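Local coordinates for LEOA (Escherichia coli, PDB 4AUR), which is a bacterial dynamin-like protein that probably binds and hydrolyses GTP, at residues G60-K66 and D108-F113; I141-A147 and T172-K178; K199-K203 and L220-C224. One frame throughout, in Å; residues are numbered along the deposited sequence.

Contact 1: G60-K66 and D108-F113; sequences GAFSDGK and DTPGLF
Loop packs on loop in this buried contact, which joins the loop 60-66, probably the P-loop (Walker A), after strand 54-60 to the turn after strand 104-108. Residues 108-111 read Asp-Thr-Pro-Gly, matching the DxxG motif of P-loop GTPases, so the pair probably outlines part of the nucleotide pocket. Gly60 is extended at phi/psi 137/166, where a CB would jam against the preceding carbonyl. Residues 61-65 then curl, with Asp64 N hydrogen-bonded to Ala61 O (3.2 Å) and Gly65 N to Phe62 O (2.8 Å); Gly65 holds the N-cap position, just before the helix that Lys66 begins. In 108-113, residues 110-112 form a 3-10 segment, and Phe113 N is hydrogen-bonded to Pro110 O at 3.0 Å. The CA atoms of Ala61 and Phe113 approach to 4.5 Å. Phe113 (chi1 m) turns one ring face to Gly60, whose CA makes a CH-pi contact 4.0 Å from the ring centroid. Phe62 (m) places CE2 4.4 Å from Pro110 CB. Lys66 (chi1 t) forms a salt bridge, its NZ 3.0 Å from Asp108 OD1.

Contact 2: I141-A147 and T172-K178; sequences IFYVVDA and TIFVINK
At the apolar centre, Val144 and Val175, both chi1 t, sit side by side, CG2 of Val144 4.1 Å from CB of Val175. On the same sheet face, Phe142 CE1 meets Ile173 CD1 at 3.7 Å. The other face carries Tyr143 beside Phe174, CB of Tyr143 3.4 Å from CD1 of Phe174, the rings meeting obliquely (centroids 5.4 Å apart, planes at 36°), and Val145 CG2 3.9 Å from Ile176 CG1. The strands are parallel, inclined by 25° and 4.6 Å apart at closest approach, pairing Ile141 with Thr172 through Asp146 with Asn177. Hydrogen bonds run Ile173 N to Ile141 O (2.8 Å), Tyr143 N to Ile173 O (3.0 Å), Val175 N to Tyr143 O (2.9 Å), Val145 N to Val175 O (3.0 Å) and Asn177 N to Val145 O (3.2 Å). Asp146 OD2 and Lys178 NZ form a long salt bridge (3.7 Å); Asp146 OD1 also hydrogen-bonds to Thr148 OG1, and Lys178 NZ to Ser63 O. In this beta-alpha-beta unit strand 172-177 ends at Asn177, and Asn177-Lys178 begin a sequence consistent with the NKxD guanine-recognition motif.

Contact 3: K199-K203 and L220-C224; sequences KANLK and LNIVC
Ile222 projects from its strand into the helix surface formed by Lys199, Leu202 and Lys203, and 103 Å² of it is covered there. With chi1 m and chi2 t, it sets CG2 3.6 Å from CG of Lys199 and 4.1 Å from CD2 of Leu202, while its CD1 lies 3.6 Å from the Lys199 carbonyl O and 4.1 Å from CE of Lys203. The two lysines are one helical turn apart, as the hydrogen bond from Lys203 N to Lys199 O (3.1 Å) confirms, and they lend their aliphatic parts to the packing. Two further contacts extend it along the strand: Lys199 CG lies 3.8 Å from Cys224 SG, and Lys203 CG lies 3.9 Å from CD1 of Leu220. No hydrogen bond links the segments, so the 340 Å² interface rests on van der Waals packing. The helix and strand axes pass 9.4 Å apart at 140° between their N-to-C directions, as expected where a helix returns between the parallel strands 172-177 and 221-224 in a beta-alpha-beta crossover. Helix 188-209 thus packs on the face bearing Ile222 and Cys224, where Leu202 also reaches Phe174 and Ile176 of adjoining strand 172-177; Asn221 and Val223 point away from 199-203, and their side chains touch helix 250-273.

Overall arrangement
From the N terminus, contact 1 closes first, drawing residues 60-66 and 108-113 together around 41 intervening residues. Contact 2 then spans the 24 residues that hold helix 156-165, and contact 3 closes a shorter excursion of 16. They run in series, without nesting or crossing. Contact 1 touches contact 2 where Asn177 ND2 lies 3.2 Å from Asp64 O, linking the probable P-loop to the end of strand 172-177. That strand also meets contact 3, with Ile176 N 2.7 Å from Val223 O. Contacts 1 and 3 do not touch; their centres lie about 19 Å apart. Together they tie the probable nucleotide site to the edge strand 221-224.

Contact 1: G60-K66 and D108-F113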
ATOM      1  N   GLY A  60     -32.777 -37.208  16.592  1.00 34.23           N
ATOM      2  CA  GLY A  60     -32.630 -38.650  16.639  1.00 36.66           C
ATOM      3  C   GLY A  60     -33.871 -39.355  17.157  1.00 38.33           C
ATOM      4  O   GLY A  60     -34.778 -38.741  17.710  1.00 38.79           O
ATOM      5  N   ALA A  61     -33.910 -40.663  16.961  1.00 39.04           N
ATOM      6  CA  ALA A  61     -35.001 -41.461  17.464  1.00 39.88           C
ATOM      7  C   ALA A  61     -34.801 -41.599  18.947  1.00 41.02           C
ATOM      8  O   ALA A  61     -33.667 -41.668  19.398  1.00 41.90           O
ATOM      9  CB  ALA A  61     -35.008 -42.813  16.798  1.00 39.86           C
ATOM     10  N   PHE A  62     -35.900 -41.624  19.700  1.00 45.07           N
ATOM     11  CA  PHE A  62     -35.825 -41.679  21.160  1.00 48.74           C
ATOM     12  C   PHE A  62     -35.296 -43.015  21.635  1.00 47.59           C
ATOM     13  O   PHE A  62     -34.569 -43.081  22.623  1.00 46.19           O
ATOM     14  CB  PHE A  62     -37.187 -41.380  21.782  1.00 53.59           C
ATOM     15  CG  PHE A  62     -37.579 -39.934  21.676  1.00 56.81           C
ATOM     16  CD1 PHE A  62     -37.114 -39.006  22.601  1.00 57.10           C
ATOM     17  CD2 PHE A  62     -38.387 -39.493  20.636  1.00 57.00           C
ATOM     18  CE1 PHE A  62     -37.458 -37.670  22.494  1.00 58.31           C
ATOM     19  CE2 PHE A  62     -38.729 -38.154  20.525  1.00 57.09           C
ATOM     20  CZ  PHE A  62     -38.261 -37.242  21.452  1.00 57.28           C
ATOM     21  N   SER A  63     -35.646 -44.064  20.895  1.00 49.91           N
ATOM     22  CA  SER A  63     -35.163 -45.421  21.142  1.00 51.20           C
ATOM     23  C   SER A  63     -33.648 -45.542  21.022  1.00 50.26           C
ATOM     24  O   SER A  63     -33.070 -46.463  21.590  1.00 54.84           O
ATOM     25  CB  SER A  63     -35.824 -46.403  20.172  1.00 53.19           C
ATOM     26  OG  SER A  63     -35.710 -45.946  18.835  1.00 52.94           O
ATOM     27  N   ASP A  64     -33.007 -44.624  20.298  1.00 46.42           N
ATOM     28  CA  ASP A  64     -31.555 -44.557  20.277  1.00 44.08           C
ATOM     29  C   ASP A  64     -31.000 -43.779  21.485  1.00 41.69           C
ATOM     30  O   ASP A  64     -29.809 -43.486  21.560  1.00 42.02           O
ATOM     31  CB  ASP A  64     -31.055 -43.994  18.942  1.00 44.97           C
ATOM     32  CG  ASP A  64     -31.364 -44.921  17.756  1.00 47.75           C
ATOM     33  OD1 ASP A  64     -32.016 -45.964  17.966  1.00 47.94           O
ATOM     34  OD2 ASP A  64     -30.954 -44.615  16.606  1.00 49.66           O
ATOM     35  N   GLY A  65     -31.841 -43.457  22.450  1.00 40.82           N
ATOM     36  CA  GLY A  65     -31.328 -42.997  23.743  1.00 44.95           C
ATOM     37  C   GLY A  65     -30.798 -41.580  23.733  1.00 44.64           C
ATOM     38  O   GLY A  65     -29.842 -41.247  24.419  1.00 43.80           O
ATOM     39  N   LYS A  66     -31.467 -40.761  22.943  1.00 46.42           N
ATOM     40  CA  LYS A  66     -31.206 -39.343  22.799  1.00 47.22           C
ATOM     41  C   LYS A  66     -31.318 -38.615  24.130  1.00 49.89           C
ATOM     42  O   LYS A  66     -30.523 -37.731  24.440  1.00 53.43           O
ATOM     43  CB  LYS A  66     -32.276 -38.811  21.839  1.00 48.87           C
ATOM     44  CG  LYS A  66     -32.293 -37.333  21.588  1.00 45.84           C
ATOM     45  CD  LYS A  66     -33.702 -36.861  21.253  1.00 48.03           C
ATOM     46  CE  LYS A  66     -34.173 -37.327  19.890  1.00 47.31           C
ATOM     47  NZ  LYS A  66     -35.298 -36.504  19.344  1.00 46.49           N
ATOM     48  N   ASP A 108     -36.413 -29.473  19.238  1.00 33.92           N
ATOM     49  CA  ASP A 108     -36.475 -30.779  18.566  1.00 37.06           C
ATOM     50  C   ASP A 108     -37.754 -30.876  17.743  1.00 35.83           C
ATOM     51  O   ASP A 108     -38.663 -30.069  17.879  1.00 34.79           O
ATOM     52  CB  ASP A 108     -36.355 -31.903  19.620  1.00 39.88           C
ATOM     53  CG  ASP A 108     -36.710 -33.292  19.091  1.00 41.25           C
ATOM     54  OD1 ASP A 108     -35.982 -33.823  18.227  1.00 42.04           O
ATOM     55  OD2 ASP A 108     -37.724 -33.857  19.572  1.00 47.77           O
ATOM     56  N   THR A 109     -37.794 -31.857  16.870  1.00 34.89           N
ATOM     57  CA  THR A 109     -38.935 -32.108  16.048  1.00 35.88           C
ATOM     58  C   THR A 109     -39.407 -33.535  16.312  1.00 37.56           C
ATOM     59  O   THR A 109     -39.053 -34.438  15.569  1.00 40.84           O
ATOM     60  CB  THR A 109     -38.482 -31.969  14.605  1.00 36.49           C
ATOM     61  OG1 THR A 109     -37.257 -32.694  14.450  1.00 36.17           O
ATOM     62  CG2 THR A 109     -38.197 -30.536  14.304  1.00 37.15           C
ATOM     63  N   PRO A 110     -40.206 -33.759  17.370  1.00 39.82           N
ATOM     64  CA  PRO A 110     -40.529 -35.132  17.779  1.00 42.06           C
ATOM     65  C   PRO A 110     -41.301 -35.971  16.760  1.00 40.35           C
ATOM     66  O   PRO A 110     -41.112 -37.170  16.697  1.00 38.38           O
ATOM     67  CB  PRO A 110     -41.381 -34.933  19.045  1.00 42.89           C
ATOM     68  CG  PRO A 110     -41.102 -33.542  19.490  1.00 43.94           C
ATOM     69  CD  PRO A 110     -40.925 -32.791  18.206  1.00 42.29           C
ATOM     70  N   GLY A 111     -42.160 -35.341  15.973  1.00 43.77           N
ATOM     71  CA  GLY A 111     -42.904 -36.051  14.936  1.00 47.54           C
ATOM     72  C   GLY A 111     -42.083 -36.989  14.063  1.00 48.43           C
ATOM     73  O   GLY A 111     -42.527 -38.094  13.764  1.00 53.91           O
ATOM     74  N   LEU A 112     -40.886 -36.549  13.669  1.00 47.78           N
ATOM     75  CA  LEU A 112     -40.005 -37.308  12.766  1.00 46.59           C
ATOM     76  C   LEU A 112     -39.354 -38.544  13.413  1.00 49.66           C
ATOM     77  O   LEU A 112     -38.838 -39.437  12.729  1.00 45.59           O
ATOM     78  CB  LEU A 112     -38.883 -36.400  12.266  1.00 45.09           C
ATOM     79  CG  LEU A 112     -39.238 -35.145  11.489  1.00 42.93           C
ATOM     80  CD1 LEU A 112     -38.038 -34.228  11.391  1.00 43.55           C
ATOM     81  CD2 LEU A 112     -39.706 -35.513  10.105  1.00 42.54           C
ATOM     82  N   PHE A 113     -39.373 -38.589  14.733  1.00 54.03           N
ATOM     83  CA  PHE A 113     -38.624 -39.580  15.469  1.00 59.02           C
ATOM     84  C   PHE A 113     -39.567 -40.369  16.403  1.00 66.97           C
ATOM     85  O   PHE A 113     -39.159 -40.877  17.461  1.00 63.18           O
ATOM     86  CB  PHE A 113     -37.522 -38.876  16.273  1.00 60.97           C
ATOM     87  CG  PHE A 113     -36.635 -37.937  15.458  1.00 58.23           C
ATOM     88  CD1 PHE A 113     -35.823 -38.416  14.452  1.00 57.31           C
ATOM     89  CD2 PHE A 113     -36.594 -36.578  15.739  1.00 57.86           C
ATOM     90  CE1 PHE A 113     -35.012 -37.560  13.732  1.00 58.31           C
ATOM     91  CE2 PHE A 113     -35.783 -35.721  15.023  1.00 54.19           C
ATOM     92  CZ  PHE A 113     -34.992 -36.214  14.017  1.00 55.11           C
TER

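Contact 2: I141-A147 and T172-K178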
ATOM      1  N   ILE A 141     -25.915 -29.075  17.207  1.00 24.66           N
ATOM      2  CA  ILE A 141     -26.907 -30.049  16.774  1.00 24.76           C
ATOM      3  C   ILE A 141     -26.391 -31.430  17.102  1.00 24.71           C
ATOM      4  O   ILE A 141     -25.322 -31.801  16.681  1.00 25.05           O
ATOM      5  CB  ILE A 141     -27.174 -29.924  15.262  1.00 23.61           C
ATOM      6  CG1 ILE A 141     -27.650 -28.514  14.930  1.00 21.55           C
ATOM      7  CG2 ILE A 141     -28.193 -30.958  14.799  1.00 24.08           C
ATOM      8  CD1 ILE A 141     -28.141 -28.356  13.517  1.00 20.98           C
ATOM      9  N   PHE A 142     -27.146 -32.184  17.877  1.00 28.24           N
ATOM     10  CA  PHE A 142     -26.751 -33.551  18.215  1.00 30.82           C
ATOM     11  C   PHE A 142     -27.666 -34.467  17.483  1.00 28.92           C
ATOM     12  O   PHE A 142     -28.851 -34.471  17.729  1.00 30.04           O
ATOM     13  CB  PHE A 142     -26.902 -33.857  19.705  1.00 32.77           C
ATOM     14  CG  PHE A 142     -26.010 -33.050  20.607  1.00 35.34           C
ATOM     15  CD1 PHE A 142     -24.823 -32.491  20.153  1.00 35.75           C
ATOM     16  CD2 PHE A 142     -26.350 -32.895  21.954  1.00 37.51           C
ATOM     17  CE1 PHE A 142     -24.008 -31.773  21.021  1.00 37.02           C
ATOM     18  CE2 PHE A 142     -25.537 -32.184  22.820  1.00 36.61           C
ATOM     19  CZ  PHE A 142     -24.374 -31.616  22.350  1.00 36.47           C
ATOM     20  N   TYR A 143     -27.116 -35.233  16.570  1.00 30.34           N
ATOM     21  CA  TYR A 143     -27.887 -36.269  15.918  1.00 30.46           C
ATOM     22  C   TYR A 143     -27.486 -37.571  16.579  1.00 30.24           C
ATOM     23  O   TYR A 143     -26.391 -38.071  16.349  1.00 29.46           O
ATOM     24  CB  TYR A 143     -27.597 -36.297  14.420  1.00 29.77           C
ATOM     25  CG  TYR A 143     -28.739 -36.844  13.650  1.00 30.25           C
ATOM     26  CD1 TYR A 143     -29.060 -38.189  13.724  1.00 30.77           C
ATOM     27  CD2 TYR A 143     -29.540 -36.019  12.898  1.00 30.40           C
ATOM     28  CE1 TYR A 143     -30.134 -38.703  13.053  1.00 30.50           C
ATOM     29  CE2 TYR A 143     -30.616 -36.527  12.216  1.00 32.41           C
ATOM     30  CZ  TYR A 143     -30.899 -37.871  12.297  1.00 32.07           C
ATOM     31  OH  TYR A 143     -31.967 -38.378  11.627  1.00 36.65           O
ATOM     32  N   VAL A 144     -28.360 -38.101  17.427  1.00 32.47           N
ATOM     33  CA  VAL A 144     -28.029 -39.277  18.222  1.00 34.13           C
ATOM     34  C   VAL A 144     -28.525 -40.522  17.528  1.00 36.82           C
ATOM     35  O   VAL A 144     -29.724 -40.634  17.225  1.00 40.62           O
ATOM     36  CB  VAL A 144     -28.660 -39.219  19.612  1.00 34.47           C
ATOM     37  CG1 VAL A 144     -28.430 -40.526  20.344  1.00 35.34           C
ATOM     38  CG2 VAL A 144     -28.088 -38.065  20.411  1.00 33.87           C
ATOM     39  N   VAL A 145     -27.600 -41.458  17.305  1.00 39.44           N
ATOM     40  CA  VAL A 145     -27.887 -42.730  16.613  1.00 39.54           C
ATOM     41  C   VAL A 145     -27.500 -43.956  17.472  1.00 40.99           C
ATOM     42  O   VAL A 145     -27.150 -43.807  18.651  1.00 40.18           O
ATOM     43  CB  VAL A 145     -27.194 -42.784  15.238  1.00 37.32           C
ATOM     44  CG1 VAL A 145     -27.641 -41.608  14.390  1.00 37.63           C
ATOM     45  CG2 VAL A 145     -25.686 -42.807  15.383  1.00 37.02           C
ATOM     46  N   ASP A 146     -27.594 -45.153  16.877  1.00 42.69           N
ATOM     47  CA  ASP A 146     -27.396 -46.410  17.588  1.00 41.37           C
ATOM     48  C   ASP A 146     -26.042 -46.961  17.277  1.00 39.22           C
ATOM     49  O   ASP A 146     -25.505 -46.768  16.193  1.00 39.20           O
ATOM     50  CB  ASP A 146     -28.478 -47.449  17.218  1.00 45.57           C
ATOM     51  CG  ASP A 146     -28.728 -48.486  18.345  1.00 47.31           C
ATOM     52  OD1 ASP A 146     -27.879 -49.384  18.539  1.00 48.44           O
ATOM     53  OD2 ASP A 146     -29.783 -48.402  19.033  1.00 48.15           O
ATOM     54  N   ALA A 147     -25.490 -47.665  18.245  1.00 38.82           N
ATOM     55  CA  ALA A 147     -24.209 -48.306  18.073  1.00 40.12           C
ATOM     56  C   ALA A 147     -24.292 -49.594  17.235  1.00 41.21           C
ATOM     57  O   ALA A 147     -23.401 -49.878  16.427  1.00 38.13           O
ATOM     58  CB  ALA A 147     -23.646 -48.618  19.438  1.00 42.05           C
ATOM     59  N   THR A 172     -22.916 -29.800  13.539  1.00 28.66           N
ATOM     60  CA  THR A 172     -23.602 -31.026  13.920  1.00 26.67           C
ATOM     61  C   THR A 172     -22.639 -32.115  14.369  1.00 27.17           C
ATOM     62  O   THR A 172     -21.691 -32.435  13.653  1.00 29.21           O
ATOM     63  CB  THR A 172     -24.368 -31.560  12.737  1.00 25.63           C
ATOM     64  OG1 THR A 172     -25.403 -30.642  12.419  1.00 24.88           O
ATOM     65  CG2 THR A 172     -24.969 -32.907  13.048  1.00 25.98           C
ATOM     66  N   ILE A 173     -22.892 -32.675  15.551  1.00 26.43           N
ATOM     67  CA  ILE A 173     -22.184 -33.861  16.025  1.00 27.22           C
ATOM     68  C   ILE A 173     -23.099 -35.069  15.955  1.00 27.45           C
ATOM     69  O   ILE A 173     -24.147 -35.114  16.636  1.00 26.35           O
ATOM     70  CB  ILE A 173     -21.757 -33.760  17.500  1.00 26.65           C
ATOM     71  CG1 ILE A 173     -20.767 -32.628  17.711  1.00 28.01           C
ATOM     72  CG2 ILE A 173     -21.075 -35.038  17.927  1.00 26.17           C
ATOM     73  CD1 ILE A 173     -20.825 -32.056  19.106  1.00 28.91           C
ATOM     74  N   PHE A 174     -22.707 -36.045  15.143  1.00 26.24           N
ATOM     75  CA  PHE A 174     -23.361 -37.347  15.184  1.00 26.70           C
ATOM     76  C   PHE A 174     -22.797 -38.139  16.347  1.00 27.17           C
ATOM     77  O   PHE A 174     -21.567 -38.265  16.500  1.00 25.95           O
ATOM     78  CB  PHE A 174     -23.189 -38.082  13.888  1.00 26.24           C
ATOM     79  CG  PHE A 174     -23.924 -37.441  12.785  1.00 26.67           C
ATOM     80  CD1 PHE A 174     -25.226 -37.766  12.546  1.00 26.82           C
ATOM     81  CD2 PHE A 174     -23.322 -36.464  12.018  1.00 27.44           C
ATOM     82  CE1 PHE A 174     -25.928 -37.138  11.546  1.00 27.73           C
ATOM     83  CE2 PHE A 174     -24.011 -35.833  11.013  1.00 27.70           C
ATOM     84  CZ  PHE A 174     -25.324 -36.171  10.782  1.00 28.11           C
ATOM     85  N   VAL A 175     -23.709 -38.650  17.163  1.00 26.06           N
ATOM     86  CA  VAL A 175     -23.357 -39.181  18.446  1.00 27.54           C
ATOM     87  C   VAL A 175     -23.749 -40.627  18.438  1.00 29.27           C
ATOM     88  O   VAL A 175     -24.934 -40.956  18.558  1.00 29.19           O
ATOM     89  CB  VAL A 175     -24.095 -38.427  19.548  1.00 27.94           C
ATOM     90  CG1 VAL A 175     -23.897 -39.099  20.894  1.00 28.11           C
ATOM     91  CG2 VAL A 175     -23.585 -37.001  19.582  1.00 27.84           C
ATOM     92  N   ILE A 176     -22.751 -41.495  18.252  1.00 31.59           N
ATOM     93  CA  ILE A 176     -23.010 -42.919  18.210  1.00 31.49           C
ATOM     94  C   ILE A 176     -23.056 -43.366  19.645  1.00 31.40           C
ATOM     95  O   ILE A 176     -22.031 -43.379  20.324  1.00 28.84           O
ATOM     96  CB  ILE A 176     -21.992 -43.716  17.416  1.00 31.92           C
ATOM     97  CG1 ILE A 176     -21.894 -43.188  15.990  1.00 31.62           C
ATOM     98  CG2 ILE A 176     -22.459 -45.148  17.366  1.00 34.36           C
ATOM     99  CD1 ILE A 176     -20.728 -43.738  15.181  1.00 31.42           C
ATOM    100  N   ASN A 177     -24.284 -43.679  20.074  1.00 33.87           N
ATOM    101  CA  ASN A 177     -24.641 -43.971  21.456  1.00 33.89           C
ATOM    102  C   ASN A 177     -24.887 -45.460  21.709  1.00 35.85           C
ATOM    103  O   ASN A 177     -25.257 -46.207  20.812  1.00 37.17           O
ATOM    104  CB  ASN A 177     -25.907 -43.216  21.831  1.00 31.32           C
ATOM    105  CG  ASN A 177     -26.177 -43.261  23.311  1.00 29.96           C
ATOM    106  OD1 ASN A 177     -25.248 -43.353  24.095  1.00 30.02           O
ATOM    107  ND2 ASN A 177     -27.438 -43.219  23.700  1.00 29.76           N
ATOM    108  N   LYS A 178     -24.711 -45.861  22.961  1.00 40.52           N
ATOM    109  CA  LYS A 178     -24.798 -47.254  23.399  1.00 41.65           C
ATOM    110  C   LYS A 178     -23.647 -48.056  22.798  1.00 44.42           C
ATOM    111  O   LYS A 178     -23.863 -49.086  22.179  1.00 42.85           O
ATOM    112  CB  LYS A 178     -26.137 -47.899  23.028  1.00 40.31           C
ATOM    113  CG  LYS A 178     -27.371 -47.195  23.566  1.00 39.66           C
ATOM    114  CD  LYS A 178     -28.541 -47.384  22.624  1.00 38.00           C
ATOM    115  CE  LYS A 178     -29.878 -47.245  23.321  1.00 39.05           C
ATOM    116  NZ  LYS A 178     -31.003 -47.493  22.372  1.00 39.33           N
TER

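Contact 3: K199-K203 and L220-C224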
ATOM      1  N   LYS A 199     -17.387 -45.364  13.271  1.00 41.96           N
ATOM      2  CA  LYS A 199     -17.244 -44.010  12.698  1.00 42.41           C
ATOM      3  C   LYS A 199     -17.145 -44.067  11.184  1.00 40.04           C
ATOM      4  O   LYS A 199     -17.656 -43.204  10.501  1.00 42.55           O
ATOM      5  CB  LYS A 199     -16.024 -43.265  13.269  1.00 47.12           C
ATOM      6  CG  LYS A 199     -16.310 -42.548  14.594  1.00 53.77           C
ATOM      7  CD  LYS A 199     -15.091 -42.352  15.504  1.00 57.42           C
ATOM      8  CE  LYS A 199     -14.345 -41.048  15.242  1.00 60.54           C
ATOM      9  NZ  LYS A 199     -13.253 -40.859  16.240  1.00 61.47           N
ATOM     10  N   ALA A 200     -16.492 -45.092  10.662  1.00 37.40           N
ATOM     11  CA  ALA A 200     -16.333 -45.246   9.227  1.00 35.70           C
ATOM     12  C   ALA A 200     -17.621 -45.653   8.547  1.00 32.63           C
ATOM     13  O   ALA A 200     -17.912 -45.184   7.475  1.00 29.73           O
ATOM     14  CB  ALA A 200     -15.249 -46.265   8.931  1.00 37.12           C
ATOM     15  N   ASN A 201     -18.360 -46.564   9.165  1.00 33.74           N
ATOM     16  CA  ASN A 201     -19.634 -47.035   8.640  1.00 32.57           C
ATOM     17  C   ASN A 201     -20.650 -45.921   8.508  1.00 32.62           C
ATOM     18  O   ASN A 201     -21.181 -45.696   7.421  1.00 32.59           O
ATOM     19  CB  ASN A 201     -20.210 -48.121   9.545  1.00 33.51           C
ATOM     20  CG  ASN A 201     -21.405 -48.810   8.931  1.00 34.27           C
ATOM     21  OD1 ASN A 201     -22.477 -48.822   9.506  1.00 36.90           O
ATOM     22  ND2 ASN A 201     -21.220 -49.386   7.749  1.00 33.94           N
ATOM     23  N   LEU A 202     -20.902 -45.217   9.616  1.00 32.37           N
ATOM     24  CA  LEU A 202     -21.806 -44.068   9.635  1.00 31.34           C
ATOM     25  C   LEU A 202     -21.376 -42.984   8.682  1.00 31.61           C
ATOM     26  O   LEU A 202     -22.211 -42.292   8.088  1.00 30.90           O
ATOM     27  CB  LEU A 202     -21.874 -43.456  11.026  1.00 31.54           C
ATOM     28  CG  LEU A 202     -22.798 -42.251  11.181  1.00 30.54           C
ATOM     29  CD1 LEU A 202     -24.223 -42.636  10.840  1.00 29.68           C
ATOM     30  CD2 LEU A 202     -22.729 -41.727  12.594  1.00 31.65           C
ATOM     31  N   LYS A 203     -20.071 -42.819   8.554  1.00 32.76           N
ATOM     32  CA  LYS A 203     -19.527 -41.839   7.623  1.00 33.94           C
ATOM     33  C   LYS A 203     -20.029 -42.155   6.232  1.00 31.31           C
ATOM     34  O   LYS A 203     -20.502 -41.276   5.532  1.00 33.62           O
ATOM     35  CB  LYS A 203     -18.005 -41.835   7.686  1.00 37.28           C
ATOM     36  CG  LYS A 203     -17.337 -40.649   7.025  1.00 43.05           C
ATOM     37  CD  LYS A 203     -15.930 -40.399   7.583  1.00 46.80           C
ATOM     38  CE  LYS A 203     -15.974 -39.616   8.892  1.00 48.59           C
ATOM     39  NZ  LYS A 203     -14.609 -39.284   9.397  1.00 52.06           N
ATOM     40  N   LEU A 220     -17.046 -34.040   8.833  1.00 38.54           N
ATOM     41  CA  LEU A 220     -18.064 -34.613   9.696  1.00 36.42           C
ATOM     42  C   LEU A 220     -17.577 -34.743  11.120  1.00 37.39           C
ATOM     43  O   LEU A 220     -16.422 -35.085  11.366  1.00 37.46           O
ATOM     44  CB  LEU A 220     -18.483 -35.995   9.202  1.00 35.40           C
ATOM     45  CG  LEU A 220     -19.398 -36.001   7.991  1.00 35.25           C
ATOM     46  CD1 LEU A 220     -19.462 -37.385   7.393  1.00 35.54           C
ATOM     47  CD2 LEU A 220     -20.787 -35.524   8.366  1.00 35.22           C
ATOM     48  N   ASN A 221     -18.479 -34.489  12.054  1.00 37.52           N
ATOM     49  CA  ASN A 221     -18.181 -34.652  13.452  1.00 38.56           C
ATOM     50  C   ASN A 221     -18.857 -35.880  14.006  1.00 35.47           C
ATOM     51  O   ASN A 221     -20.069 -35.904  14.128  1.00 36.58           O
ATOM     52  CB  ASN A 221     -18.656 -33.425  14.194  1.00 42.63           C
ATOM     53  CG  ASN A 221     -17.888 -32.184  13.795  1.00 45.76           C
ATOM     54  OD1 ASN A 221     -18.454 -31.208  13.280  1.00 45.45           O
ATOM     55  ND2 ASN A 221     -16.580 -32.213  14.038  1.00 47.74           N
ATOM     56  N   ILE A 222     -18.076 -36.906  14.333  1.00 33.09           N
ATOM     57  CA  ILE A 222     -18.632 -38.117  14.918  1.00 33.00           C
ATOM     58  C   ILE A 222     -17.949 -38.475  16.225  1.00 31.00           C
ATOM     59  O   ILE A 222     -16.737 -38.379  16.365  1.00 28.72           O
ATOM     60  CB  ILE A 222     -18.551 -39.329  13.961  1.00 33.71           C
ATOM     61  CG1 ILE A 222     -19.159 -38.967  12.609  1.00 34.91           C
ATOM     62  CG2 ILE A 222     -19.310 -40.511  14.551  1.00 33.21           C
ATOM     63  CD1 ILE A 222     -19.018 -40.046  11.565  1.00 36.22           C
ATOM     64  N   VAL A 223     -18.756 -38.916  17.170  1.00 30.32           N
ATOM     65  CA  VAL A 223     -18.285 -39.234  18.477  1.00 31.28           C
ATOM     66  C   VAL A 223     -19.000 -40.480  18.970  1.00 32.76           C
ATOM     67  O   VAL A 223     -20.204 -40.617  18.806  1.00 32.10           O
ATOM     68  CB  VAL A 223     -18.536 -38.046  19.409  1.00 32.81           C
ATOM     69  CG1 VAL A 223     -18.707 -38.495  20.836  1.00 33.34           C
ATOM     70  CG2 VAL A 223     -17.377 -37.059  19.303  1.00 33.76           C
ATOM     71  N   CYS A 224     -18.238 -41.388  19.563  1.00 34.72           N
ATOM     72  CA  CYS A 224     -18.787 -42.637  20.051  1.00 38.17           C
ATOM     73  C   CYS A 224     -18.930 -42.539  21.564  1.00 39.22           C
ATOM     74  O   CYS A 224     -18.040 -42.050  22.247  1.00 42.04           O
ATOM     75  CB  CYS A 224     -17.885 -43.800  19.642  1.00 38.81           C
ATOM     76  SG  CYS A 224     -17.614 -43.948  17.849  0.98 40.02           S
TER